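Local coordinates for protein possible galactose mutarotase (Streptomyces platensis subsp. rosaceus, PDB 4RNL) that probably interconverts the alpha and beta anomers of galactose, as an aldose 1-epimerase (galactose mutarotase) family member whose function has not been established, at residues L202-T208 with H243-D248; V45-E49 with Q59-A65; R99-T104 with E144-G148. One frame throughout, in Å; residues are numbered along the deposited sequence. Where two conformers were deposited one is given.

Interaction 1. Residues L202-T208 with H243-D248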
ATOM      1  N   LEU A 202      13.301  10.369  -3.159  1.00 10.00           N
ATOM      2  CA  LEU A 202      12.158  10.708  -2.309  1.00 12.36           C
ATOM      3  C   LEU A 202      12.184  12.177  -1.974  1.00 14.71           C
ATOM      4  O   LEU A 202      13.240  12.736  -1.666  1.00 17.60           O
ATOM      5  CB  LEU A 202      12.168   9.914  -0.995  1.00 10.07           C
ATOM      6  CG  LEU A 202      12.128   8.392  -1.061  1.00 13.29           C
ATOM      7  CD1 LEU A 202      12.326   7.813   0.341  1.00 11.79           C
ATOM      8  CD2 LEU A 202      10.808   7.914  -1.674  1.00 15.40           C
ATOM      9  N   ALA A 203      11.021  12.812  -2.020  1.00 12.93           N
ATOM     10  CA  ALA A 203      10.930  14.200  -1.588  1.00 12.72           C
ATOM     11  C   ALA A 203      10.731  14.221  -0.080  1.00 15.94           C
ATOM     12  O   ALA A 203       9.669  14.605   0.411  1.00 11.90           O
ATOM     13  CB  ALA A 203       9.791  14.911  -2.299  1.00 15.04           C
ATOM     14  N   ALA A 204      11.766  13.806   0.645  1.00 13.42           N
ATOM     15  CA  ALA A 204      11.709  13.661   2.102  1.00 11.36           C
ATOM     16  C   ALA A 204      13.055  14.018   2.736  1.00 13.88           C
ATOM     17  O   ALA A 204      14.063  13.345   2.493  1.00 15.99           O
ATOM     18  CB  ALA A 204      11.332  12.222   2.463  1.00 12.54           C
ATOM     19  N   SER A 205      13.083  15.076   3.533  0.52 10.45           N
ATOM     20  CA  SER A 205      14.328  15.480   4.176  0.52 11.64           C
ATOM     21  C   SER A 205      14.441  14.887   5.574  0.52 11.35           C
ATOM     22  O   SER A 205      15.454  15.072   6.254  0.52 12.21           O
ATOM     23  CB  SER A 205      14.429  17.004   4.249  0.52 14.55           C
ATOM     24  OG  SER A 205      13.424  17.540   5.087  0.52 12.95           O
ATOM     25  N   ARG A 206      13.394  14.187   6.007  0.52  9.47           N
ATOM     26  CA  ARG A 206      13.357  13.610   7.350  0.52  9.85           C
ATOM     27  C   ARG A 206      12.748  12.214   7.347  0.52  9.19           C
ATOM     28  O   ARG A 206      12.027  11.850   6.421  0.52 11.52           O
ATOM     29  CB  ARG A 206      12.560  14.513   8.298  0.52 10.67           C
ATOM     30  CG  ARG A 206      13.170  15.889   8.520  0.52 10.47           C
ATOM     31  CD  ARG A 206      12.504  16.600   9.695  0.52 17.47           C
ATOM     32  NE  ARG A 206      13.037  17.942   9.900  0.52 19.66           N
ATOM     33  CZ  ARG A 206      13.929  18.268  10.833  0.52 24.82           C
ATOM     34  NH1 ARG A 206      14.404  17.349  11.667  0.52 22.09           N
ATOM     35  NH2 ARG A 206      14.346  19.522  10.933  0.52 23.26           N
ATOM     36  N   TYR A 207      13.040  11.434   8.386  1.00 12.09           N
ATOM     37  CA  TYR A 207      12.474  10.077   8.514  1.00  9.74           C
ATOM     38  C   TYR A 207      12.171   9.772   9.975  1.00 12.99           C
ATOM     39  O   TYR A 207      12.505  10.554  10.860  1.00 13.42           O
ATOM     40  CB  TYR A 207      13.404   9.006   7.914  1.00 10.87           C
ATOM     41  CG  TYR A 207      14.543   8.620   8.825  1.00 13.27           C
ATOM     42  CD1 TYR A 207      15.580   9.512   9.091  1.00 12.68           C
ATOM     43  CD2 TYR A 207      14.590   7.361   9.415  1.00 15.31           C
ATOM     44  CE1 TYR A 207      16.625   9.158   9.935  1.00 14.93           C
ATOM     45  CE2 TYR A 207      15.630   7.001  10.252  1.00 15.24           C
ATOM     46  CZ  TYR A 207      16.641   7.901  10.505  1.00 16.51           C
ATOM     47  OH  TYR A 207      17.664   7.546  11.354  1.00 15.10           O
ATOM     48  N   THR A 208      11.532   8.632  10.218  1.00 12.30           N
ATOM     49  CA  THR A 208      11.098   8.249  11.558  1.00 13.94           C
ATOM     50  C   THR A 208      11.928   7.082  12.092  1.00 13.67           C
ATOM     51  O   THR A 208      11.633   5.923  11.787  1.00 16.02           O
ATOM     52  CB  THR A 208       9.626   7.797  11.492  1.00 16.34           C
ATOM     53  OG1 THR A 208       8.845   8.868  10.964  1.00 23.12           O
ATOM     54  CG2 THR A 208       9.113   7.457  12.862  1.00 18.90           C
ATOM     55  N   HIS A 243      11.081   1.555   6.944  1.00  8.01           N
ATOM     56  CA  HIS A 243      11.109   2.855   7.608  1.00  8.11           C
ATOM     57  C   HIS A 243      10.141   3.829   6.973  1.00 10.08           C
ATOM     58  O   HIS A 243       9.936   3.810   5.757  1.00 11.99           O
ATOM     59  CB  HIS A 243      12.515   3.444   7.527  1.00  9.47           C
ATOM     60  CG  HIS A 243      13.530   2.669   8.307  1.00 12.94           C
ATOM     61  ND1 HIS A 243      14.114   1.519   7.822  1.00 12.75           N
ATOM     62  CD2 HIS A 243      14.039   2.862   9.544  1.00 17.08           C
ATOM     63  CE1 HIS A 243      14.961   1.047   8.722  1.00 12.47           C
ATOM     64  NE2 HIS A 243      14.937   1.847   9.776  1.00 14.36           N
ATOM     65  N   ASN A 244       9.547   4.675   7.811  1.00 10.01           N
ATOM     66  CA  ASN A 244       8.681   5.748   7.359  1.00 10.17           C
ATOM     67  C   ASN A 244       9.493   7.008   7.093  1.00 11.94           C
ATOM     68  O   ASN A 244      10.327   7.407   7.914  1.00 12.30           O
ATOM     69  CB  ASN A 244       7.620   6.048   8.433  1.00 12.25           C
ATOM     70  CG  ASN A 244       6.783   7.278   8.107  1.00 13.59           C
ATOM     71  OD1 ASN A 244       5.860   7.217   7.290  1.00 11.26           O
ATOM     72  ND2 ASN A 244       7.090   8.398   8.765  1.00  9.67           N
ATOM     73  N   PHE A 245       9.240   7.632   5.946  1.00  9.47           N
ATOM     74  CA  PHE A 245       9.813   8.934   5.621  1.00 14.34           C
ATOM     75  C   PHE A 245       8.769  10.036   5.819  1.00 12.26           C
ATOM     76  O   PHE A 245       7.608   9.871   5.455  1.00 12.25           O
ATOM     77  CB  PHE A 245      10.339   8.923   4.176  1.00 10.44           C
ATOM     78  CG  PHE A 245      11.533   8.032   3.988  1.00 11.24           C
ATOM     79  CD1 PHE A 245      11.374   6.658   3.841  1.00 12.80           C
ATOM     80  CD2 PHE A 245      12.818   8.559   4.027  1.00 15.02           C
ATOM     81  CE1 PHE A 245      12.469   5.823   3.704  1.00 14.29           C
ATOM     82  CE2 PHE A 245      13.923   7.730   3.887  1.00 12.11           C
ATOM     83  CZ  PHE A 245      13.755   6.368   3.734  1.00 13.85           C
ATOM     84  N   ALA A 246       9.185  11.151   6.416  1.00  9.53           N
ATOM     85  CA  ALA A 246       8.321  12.317   6.558  1.00 13.25           C
ATOM     86  C   ALA A 246       8.425  13.141   5.278  1.00 14.63           C
ATOM     87  O   ALA A 246       9.412  13.843   5.048  1.00 13.98           O
ATOM     88  CB  ALA A 246       8.749  13.147   7.779  1.00 10.80           C
ATOM     89  N   LEU A 247       7.409  13.043   4.433  1.00 11.62           N
ATOM     90  CA  LEU A 247       7.436  13.715   3.143  1.00 11.31           C
ATOM     91  C   LEU A 247       7.412  15.221   3.311  1.00 12.92           C
ATOM     92  O   LEU A 247       6.661  15.750   4.136  1.00 14.11           O
ATOM     93  CB  LEU A 247       6.231  13.262   2.309  1.00  9.72           C
ATOM     94  CG  LEU A 247       6.202  11.748   2.113  1.00  8.97           C
ATOM     95  CD1 LEU A 247       4.950  11.324   1.348  1.00  9.13           C
ATOM     96  CD2 LEU A 247       7.455  11.307   1.371  1.00 14.45           C
ATOM     97  N   ASP A 248       8.237  15.922   2.538  1.00 14.67           N
ATOM     98  CA  ASP A 248       8.248  17.384   2.600  1.00 14.83           C
ATOM     99  C   ASP A 248       6.863  17.940   2.260  1.00 11.35           C
ATOM    100  O   ASP A 248       6.234  17.514   1.288  1.00 15.80           O
ATOM    101  CB  ASP A 248       9.306  17.958   1.648  1.00 15.44           C
ATOM    102  CG  ASP A 248      10.719  17.500   2.002  1.00 23.11           C
ATOM    103  OD1 ASP A 248      10.964  17.141   3.176  1.00 27.36           O
ATOM    104  OD2 ASP A 248      11.586  17.506   1.107  1.00 30.27           O
TER
HETATM  105  O   HOH W   1       7.249  15.805  -0.592  1.00 20.80           O
HETATM  106  O   HOH W   2       9.786   4.329  10.585  1.00 15.90           O
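Main-chain hydrogen bonds run the length of this contact. Strands 206-208 and 243-246 are antiparallel, with a non-hydrogen-bonded pair at Tyr207 and Phe245 (CA to CA 4.1 Å). On one side of it Ala246 N donates to Arg206 O (2.9 Å). On the other, Thr208 N donates to Asn244 O (2.9 Å). Outside the paired strands, Asp248 N donates to Ala203 O (2.9 Å), the carbonyl of the residue at the centre of an inverse gamma turn.

Side chains add polar links at both ends. Asn244 ND2 donates to Thr208 OG1 (2.9 Å), while Asn244 OD1 is taken by Gln310. Asp248 OD1 accepts from Ser205 N (3.0 Å) and Ser205 OG (3.1 Å), so one oxygen holds Ser205 by main and side chain.

The pairing belongs to an antiparallel sheet of the mutarotase beta-sandwich, with strand 278-282 beyond 242-246 and strand 222-223 beyond 206-208. Leu202, however, ends strand 199-202 of another large sheet, so the chain passes from one sheet to the other within 202-208.

Apolar contacts gather on the Tyr207 and Phe245 face. Leu202 CD1 sits 3.6 Å from the Phe245 ring centroid, almost on its normal, a CH-pi contact. Ala204 CB meets Phe245 CB at 3.8 Å, and Tyr207 CB lies 4.0 Å from Phe245 CD2. The Tyr207 ring stacks on Phe229.

Two waters complete the set: water 1 donates to Ala203 O (2.9 Å) and Asp248 O (2.7 Å), and water 2 joins Thr208 O (2.7 Å) to Asn244 N (2.8 Å).

Interaction 2. Residues V45-E49 with Q59-A65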
ATOM      1  N   VAL A  45      -4.286  -5.614  -5.292  1.00 11.74           N
ATOM      2  CA  VAL A  45      -3.811  -5.387  -6.645  1.00 11.09           C
ATOM      3  C   VAL A  45      -2.988  -6.618  -7.014  1.00  9.58           C
ATOM      4  O   VAL A  45      -1.842  -6.783  -6.572  1.00 12.43           O
ATOM      5  CB  VAL A  45      -2.955  -4.101  -6.730  1.00 13.20           C
ATOM      6  CG1 VAL A  45      -2.401  -3.918  -8.141  1.00 11.35           C
ATOM      7  CG2 VAL A  45      -3.790  -2.885  -6.327  1.00 10.37           C
ATOM      8  N   GLN A  46      -3.586  -7.496  -7.811  1.00  9.96           N
ATOM      9  CA  GLN A  46      -2.975  -8.787  -8.118  1.00 11.23           C
ATOM     10  C   GLN A  46      -1.862  -8.658  -9.145  1.00 15.88           C
ATOM     11  O   GLN A  46      -0.808  -9.290  -9.014  1.00 19.95           O
ATOM     12  CB  GLN A  46      -4.021  -9.773  -8.641  1.00 10.80           C
ATOM     13  CG  GLN A  46      -3.493 -11.195  -8.686  1.00 13.47           C
ATOM     14  CD  GLN A  46      -3.765 -11.854 -10.008  1.00 23.66           C
ATOM     15  OE1 GLN A  46      -4.519 -11.329 -10.830  1.00 21.89           O
ATOM     16  NE2 GLN A  46      -3.148 -13.007 -10.233  1.00 26.18           N
ATOM     17  N   THR A  47      -2.097  -7.853 -10.175  1.00 13.61           N
ATOM     18  CA  THR A  47      -1.067  -7.626 -11.188  1.00 14.59           C
ATOM     19  C   THR A  47      -1.070  -6.188 -11.713  1.00 12.53           C
ATOM     20  O   THR A  47      -2.103  -5.515 -11.747  1.00 10.31           O
ATOM     21  CB  THR A  47      -1.193  -8.591 -12.392  1.00 23.36           C
ATOM     22  OG1 THR A  47      -2.540  -8.582 -12.875  1.00 22.09           O
ATOM     23  CG2 THR A  47      -0.795 -10.024 -12.029  1.00 27.38           C
ATOM     24  N   VAL A  48       0.113  -5.738 -12.117  1.00 11.50           N
ATOM     25  CA  VAL A  48       0.318  -4.449 -12.762  1.00 11.66           C
ATOM     26  C   VAL A  48       1.263  -4.700 -13.935  1.00 14.18           C
ATOM     27  O   VAL A  48       2.377  -5.198 -13.745  1.00 13.12           O
ATOM     28  CB  VAL A  48       0.974  -3.431 -11.798  1.00 14.10           C
ATOM     29  CG1 VAL A  48       1.335  -2.161 -12.540  1.00 15.66           C
ATOM     30  CG2 VAL A  48       0.042  -3.109 -10.627  1.00 10.74           C
ATOM     31  N   GLU A  49       0.813  -4.393 -15.146  1.00 12.64           N
ATOM     32  CA  GLU A  49       1.628  -4.608 -16.340  1.00 12.88           C
ATOM     33  C   GLU A  49       1.843  -3.295 -17.078  1.00 15.61           C
ATOM     34  O   GLU A  49       0.896  -2.541 -17.291  1.00 12.59           O
ATOM     35  CB  GLU A  49       0.951  -5.623 -17.264  1.00 15.10           C
ATOM     36  CG  GLU A  49       0.926  -7.033 -16.678  1.00 14.09           C
ATOM     37  CD  GLU A  49      -0.084  -7.933 -17.357  1.00 23.99           C
ATOM     38  OE1 GLU A  49       0.320  -8.722 -18.232  1.00 24.21           O
ATOM     39  OE2 GLU A  49      -1.285  -7.852 -17.015  1.00 26.13           O
ATOM     40  N   GLN A  59       4.911  -7.902 -16.279  1.00 12.33           N
ATOM     41  CA  GLN A  59       4.174  -7.868 -15.003  1.00 11.37           C
ATOM     42  C   GLN A  59       5.134  -7.467 -13.899  1.00 11.54           C
ATOM     43  O   GLN A  59       6.207  -8.067 -13.766  1.00 11.41           O
ATOM     44  CB  GLN A  59       3.571  -9.245 -14.708  1.00 11.71           C
ATOM     45  CG  GLN A  59       2.339  -9.209 -13.790  1.00 11.21           C
ATOM     46  CD  GLN A  59       2.686  -8.799 -12.367  1.00 10.59           C
ATOM     47  OE1 GLN A  59       2.088  -7.871 -11.813  1.00 10.56           O
ATOM     48  NE2 GLN A  59       3.659  -9.490 -11.769  1.00 14.48           N
ATOM     49  N   LEU A  60       4.754  -6.463 -13.108  1.00 10.39           N
ATOM     50  CA  LEU A  60       5.684  -5.820 -12.184  1.00 10.23           C
ATOM     51  C   LEU A  60       5.378  -6.038 -10.703  1.00 16.70           C
ATOM     52  O   LEU A  60       6.251  -5.852  -9.858  1.00 13.34           O
ATOM     53  CB  LEU A  60       5.721  -4.305 -12.445  1.00 10.12           C
ATOM     54  CG  LEU A  60       5.810  -3.852 -13.913  1.00 10.53           C
ATOM     55  CD1 LEU A  60       5.849  -2.327 -13.988  1.00 10.60           C
ATOM     56  CD2 LEU A  60       7.042  -4.442 -14.587  1.00 12.98           C
ATOM     57  N   ALA A  61       4.144  -6.398 -10.368  1.00 12.07           N
ATOM     58  CA  ALA A  61       3.784  -6.467  -8.941  1.00 10.79           C
ATOM     59  C   ALA A  61       4.097  -7.832  -8.321  1.00 10.32           C
ATOM     60  O   ALA A  61       3.898  -8.859  -8.962  1.00 12.69           O
ATOM     61  CB  ALA A  61       2.307  -6.119  -8.750  1.00 13.43           C
ATOM     62  N   LEU A  62       4.594  -7.851  -7.081  1.00  9.92           N
ATOM     63  CA  LEU A  62       4.737  -9.123  -6.379  1.00 10.47           C
ATOM     64  C   LEU A  62       3.341  -9.636  -6.068  1.00 11.19           C
ATOM     65  O   LEU A  62       2.484  -8.891  -5.589  1.00 11.64           O
ATOM     66  CB  LEU A  62       5.539  -8.974  -5.076  1.00 10.82           C
ATOM     67  CG  LEU A  62       6.981  -8.469  -5.183  1.00 12.24           C
ATOM     68  CD1 LEU A  62       7.720  -8.699  -3.869  1.00 11.99           C
ATOM     69  CD2 LEU A  62       7.725  -9.121  -6.348  1.00 11.60           C
ATOM     70  N   GLY A  63       3.092 -10.905  -6.353  1.00 14.15           N
ATOM     71  CA  GLY A  63       1.768 -11.449  -6.122  1.00 12.67           C
ATOM     72  C   GLY A  63       1.712 -12.926  -6.446  1.00 14.55           C
ATOM     73  O   GLY A  63       2.743 -13.577  -6.625  1.00 12.55           O
ATOM     74  N   PHE A  64       0.497 -13.451  -6.548  1.00 12.75           N
ATOM     75  CA  PHE A  64       0.303 -14.864  -6.846  1.00 13.24           C
ATOM     76  C   PHE A  64      -0.668 -15.009  -7.999  1.00 16.08           C
ATOM     77  O   PHE A  64      -1.513 -14.133  -8.224  1.00 14.76           O
ATOM     78  CB  PHE A  64      -0.280 -15.590  -5.637  1.00 14.69           C
ATOM     79  CG  PHE A  64       0.560 -15.489  -4.394  1.00 13.88           C
ATOM     80  CD1 PHE A  64       1.799 -16.114  -4.325  1.00 16.42           C
ATOM     81  CD2 PHE A  64       0.090 -14.798  -3.280  1.00 16.61           C
ATOM     82  CE1 PHE A  64       2.567 -16.038  -3.173  1.00 22.74           C
ATOM     83  CE2 PHE A  64       0.852 -14.713  -2.122  1.00 17.94           C
ATOM     84  CZ  PHE A  64       2.091 -15.338  -2.068  1.00 20.07           C
ATOM     85  N   ALA A  65      -0.551 -16.127  -8.708  1.00 17.74           N
ATOM     86  CA  ALA A  65      -1.427 -16.435  -9.831  1.00 21.51           C
ATOM     87  C   ALA A  65      -2.823 -16.814  -9.354  1.00 23.55           C
ATOM     88  O   ALA A  65      -3.797 -16.662 -10.095  1.00 21.83           O
ATOM     89  CB  ALA A  65      -0.830 -17.561 -10.670  1.00 22.35           C
TER
HETATM   90  O   HOH W   3      -0.366  -8.987  -5.368  1.00 11.85           O
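Strand 45-49 pairs with 59-65 only at its Glu49 end, where Glu49 and Gln59 form an antiparallel non-hydrogen-bonded pair with CA atoms 4.3 Å apart. Leu60 N then donates to Val48 O (2.8 Å), after which the second segment leaves strand geometry and the nearest CA atoms spread to 5.8 Å at Gln46 and Gly63. On its other side the strand carries a classic beta bulge, Gln46 and Thr47 both facing Arg37. Water 3 spans the wider end, donating to Val45 O and Leu62 O (2.9 Å each). A CB on Gly63 would clash with Gln46 O.

The Gln59 side chain fills the place a backbone partner would take. Its OE1 accepts from Val48 N (2.9 Å) and from Ala61 N (2.9 Å), while Gln59 NE2 donates to Ala61 O (2.9 Å). Farther along, Gln46 NE2 reaches Phe64 O at 2.8 Å, nearly linear, with Gln46 OE1 held by Arg24. Val48 CG2 touches Ala61 CB at 4.2 Å, and Glu49, whose carboxylate is salt-bridged to Arg35, lays CG 3.9 Å from Gln59 CG.

Amide side chains thus extend strand-like bonding into an irregular segment, satisfying buried main-chain groups that the departing backbone no longer pairs.

Interaction 3. Residues R99-T104 with E144-G148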
ATOM      1  N   ARG A  99     -10.733   7.124  26.460  1.00 26.10           N
ATOM      2  CA  ARG A  99     -11.049   5.703  26.463  1.00 22.46           C
ATOM      3  C   ARG A  99      -9.885   4.887  25.908  1.00 25.18           C
ATOM      4  O   ARG A  99      -9.321   5.234  24.864  1.00 20.62           O
ATOM      5  CB  ARG A  99     -12.311   5.468  25.624  1.00 32.45           C
ATOM      6  CG  ARG A  99     -12.623   4.015  25.326  1.00 44.65           C
ATOM      7  CD  ARG A  99     -14.131   3.787  25.243  1.00 58.78           C
ATOM      8  NE  ARG A  99     -14.628   3.719  23.869  1.00 63.88           N
ATOM      9  CZ  ARG A  99     -15.089   2.612  23.292  1.00 65.33           C
ATOM     10  NH1 ARG A  99     -15.525   2.653  22.039  1.00 63.33           N
ATOM     11  NH2 ARG A  99     -15.122   1.468  23.963  1.00 64.43           N
ATOM     12  N   THR A 100      -9.525   3.812  26.610  1.00 20.54           N
ATOM     13  CA  THR A 100      -8.459   2.908  26.159  1.00 23.79           C
ATOM     14  C   THR A 100      -9.019   1.823  25.250  1.00 23.54           C
ATOM     15  O   THR A 100      -9.937   1.095  25.628  1.00 21.88           O
ATOM     16  CB  THR A 100      -7.729   2.241  27.350  1.00 27.54           C
ATOM     17  OG1 THR A 100      -7.089   3.246  28.152  1.00 26.73           O
ATOM     18  CG2 THR A 100      -6.674   1.267  26.856  1.00 30.25           C
ATOM     19  N   ASP A 101      -8.473   1.735  24.043  1.00 16.08           N
ATOM     20  CA  ASP A 101      -8.894   0.731  23.070  1.00 15.70           C
ATOM     21  C   ASP A 101      -7.890  -0.412  23.017  1.00 22.95           C
ATOM     22  O   ASP A 101      -6.700  -0.187  22.822  1.00 23.99           O
ATOM     23  CB  ASP A 101      -9.027   1.368  21.680  1.00 18.13           C
ATOM     24  CG  ASP A 101     -10.179   2.350  21.599  1.00 34.65           C
ATOM     25  OD1 ASP A 101     -11.333   1.893  21.428  1.00 41.61           O
ATOM     26  OD2 ASP A 101      -9.936   3.574  21.719  1.00 40.26           O
ATOM     27  N   ALA A 102      -8.370  -1.639  23.185  1.00 17.19           N
ATOM     28  CA  ALA A 102      -7.495  -2.810  23.157  1.00 19.78           C
ATOM     29  C   ALA A 102      -7.561  -3.523  21.811  1.00 15.47           C
ATOM     30  O   ALA A 102      -8.640  -3.916  21.349  1.00 17.28           O
ATOM     31  CB  ALA A 102      -7.866  -3.769  24.286  1.00 21.19           C
ATOM     32  N   LEU A 103      -6.405  -3.707  21.178  1.00 14.24           N
ATOM     33  CA  LEU A 103      -6.346  -4.382  19.887  1.00 15.64           C
ATOM     34  C   LEU A 103      -5.692  -5.756  20.051  1.00 17.68           C
ATOM     35  O   LEU A 103      -5.101  -6.053  21.094  1.00 19.36           O
ATOM     36  CB  LEU A 103      -5.566  -3.529  18.875  1.00 17.59           C
ATOM     37  CG  LEU A 103      -5.955  -2.044  18.808  1.00 17.71           C
ATOM     38  CD1 LEU A 103      -4.957  -1.259  17.970  1.00 13.49           C
ATOM     39  CD2 LEU A 103      -7.370  -1.855  18.254  1.00 15.27           C
ATOM     40  N   THR A 104      -5.815  -6.597  19.032  1.00 17.92           N
ATOM     41  CA  THR A 104      -5.178  -7.912  19.047  1.00 16.88           C
ATOM     42  C   THR A 104      -3.692  -7.761  18.744  1.00 15.17           C
ATOM     43  O   THR A 104      -3.320  -7.159  17.732  1.00 13.99           O
ATOM     44  CB  THR A 104      -5.802  -8.832  17.996  1.00 18.88           C
ATOM     45  OG1 THR A 104      -7.187  -9.022  18.304  1.00 17.75           O
ATOM     46  CG2 THR A 104      -5.091 -10.197  17.967  1.00 14.36           C
ATOM     47  N   GLU A 144     -11.947  -5.618  15.070  1.00 14.71           N
ATOM     48  CA  GLU A 144     -10.544  -5.652  15.488  1.00 16.90           C
ATOM     49  C   GLU A 144     -10.235  -4.663  16.614  1.00 18.64           C
ATOM     50  O   GLU A 144      -9.093  -4.232  16.775  1.00 15.46           O
ATOM     51  CB  GLU A 144      -9.608  -5.418  14.300  1.00 14.81           C
ATOM     52  CG  GLU A 144      -9.560  -6.580  13.303  1.00 16.67           C
ATOM     53  CD  GLU A 144      -8.915  -7.827  13.887  1.00 23.00           C
ATOM     54  OE1 GLU A 144      -8.210  -7.727  14.921  1.00 18.35           O
ATOM     55  OE2 GLU A 144      -9.118  -8.919  13.317  1.00 28.20           O
ATOM     56  N   GLY A 145     -11.249  -4.310  17.395  1.00 17.94           N
ATOM     57  CA  GLY A 145     -11.041  -3.434  18.537  1.00 17.12           C
ATOM     58  C   GLY A 145     -11.184  -1.946  18.259  1.00 17.93           C
ATOM     59  O   GLY A 145     -11.211  -1.159  19.193  1.00 17.51           O
ATOM     60  N   PHE A 146     -11.280  -1.556  16.988  1.00 16.20           N
ATOM     61  CA  PHE A 146     -11.405  -0.138  16.639  1.00 13.57           C
ATOM     62  C   PHE A 146     -12.848   0.312  16.846  1.00 17.69           C
ATOM     63  O   PHE A 146     -13.775  -0.375  16.427  1.00 15.48           O
ATOM     64  CB  PHE A 146     -10.970   0.099  15.184  1.00 12.95           C
ATOM     65  CG  PHE A 146      -9.510  -0.165  14.933  1.00 15.67           C
ATOM     66  CD1 PHE A 146      -8.567   0.828  15.149  1.00 14.18           C
ATOM     67  CD2 PHE A 146      -9.078  -1.402  14.467  1.00 13.78           C
ATOM     68  CE1 PHE A 146      -7.211   0.595  14.923  1.00 15.19           C
ATOM     69  CE2 PHE A 146      -7.721  -1.649  14.242  1.00 14.48           C
ATOM     70  CZ  PHE A 146      -6.788  -0.653  14.466  1.00 18.02           C
ATOM     71  N   PRO A 147     -13.046   1.472  17.497  1.00 15.17           N
ATOM     72  CA  PRO A 147     -14.405   1.946  17.770  1.00 16.76           C
ATOM     73  C   PRO A 147     -15.037   2.616  16.547  1.00 15.80           C
ATOM     74  O   PRO A 147     -14.334   3.150  15.686  1.00 14.07           O
ATOM     75  CB  PRO A 147     -14.190   2.960  18.899  1.00 17.21           C
ATOM     76  CG  PRO A 147     -12.829   3.529  18.617  1.00 17.69           C
ATOM     77  CD  PRO A 147     -12.017   2.403  17.993  1.00 15.85           C
ATOM     78  N   GLY A 148     -16.361   2.566  16.456  1.00 16.92           N
ATOM     79  CA  GLY A 148     -17.064   3.241  15.380  1.00 15.13           C
ATOM     80  C   GLY A 148     -17.232   2.389  14.142  1.00 14.86           C
ATOM     81  O   GLY A 148     -16.315   1.668  13.738  1.00 16.55           O
TER
HETATM   82  O   HOH W   4     -11.021  -2.056  21.781  1.00 29.69           O
HETATM   83  O   HOH W   5      -7.065  -5.896  16.512  1.00 16.48           O
HETATM   84  O   HOH W   6      -8.763 -10.149  16.403  1.00 21.02           O
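Leu103 and Phe146 form the apolar centre of this contact. The Leu103 side chain, in the mt rotamer, lays CD2 over one face of the Phe146 ring, 3.9 Å from its centroid and 7° off the normal, a CH-pi contact. Phe146 starts with its CA-to-CB bond directed away, yet chi1 near -66° brings the ring back against the leucine. Glu144 curls in an mm conformation, so that OE1 accepts from water 5 (2.7 Å), which Thr104 N also reaches (2.9 Å), and from water 6, while Glu144 OE2 bonds to Gly117. Arg99, bent at chi2 and chi3, folds NH1 to 3.4 Å from Pro147 CB. Gly145, at positive phi, packs its CA 3.7 Å from Ala102 O; a CB there would collide with that oxygen, and water 4 instead joins it to Gly145 O. The segment 144-148 carries the Glu-Gly-Phe-Pro-Gly signature of aldose 1-epimerases, here packed against the 93-96/99-102 beta hairpin, with Phe146 and Gly148 also touching Arg84.

The three contacts are separate and follow in series along the chain. Interaction 2 lies on the side of the molecular centre opposite both others: its centre is 27 Å from that of interaction 1 and 33 Å from that of interaction 3, while interactions 1 and 3 have centres 29 Å apart. Their nearest atoms stay about 15 to 19 Å apart. Interactions 1 and 2 are nevertheless linked by one sheet: strand 242-246 belongs to it, and Val45, Leu60 and Leu62 pack on its strand 180-185. Leu103 and Phe146 touch Ile89; the arginine just before it corresponds to the sugar-site arginine of characterised mutarotases, so interaction 3 probably lies near the sugar site.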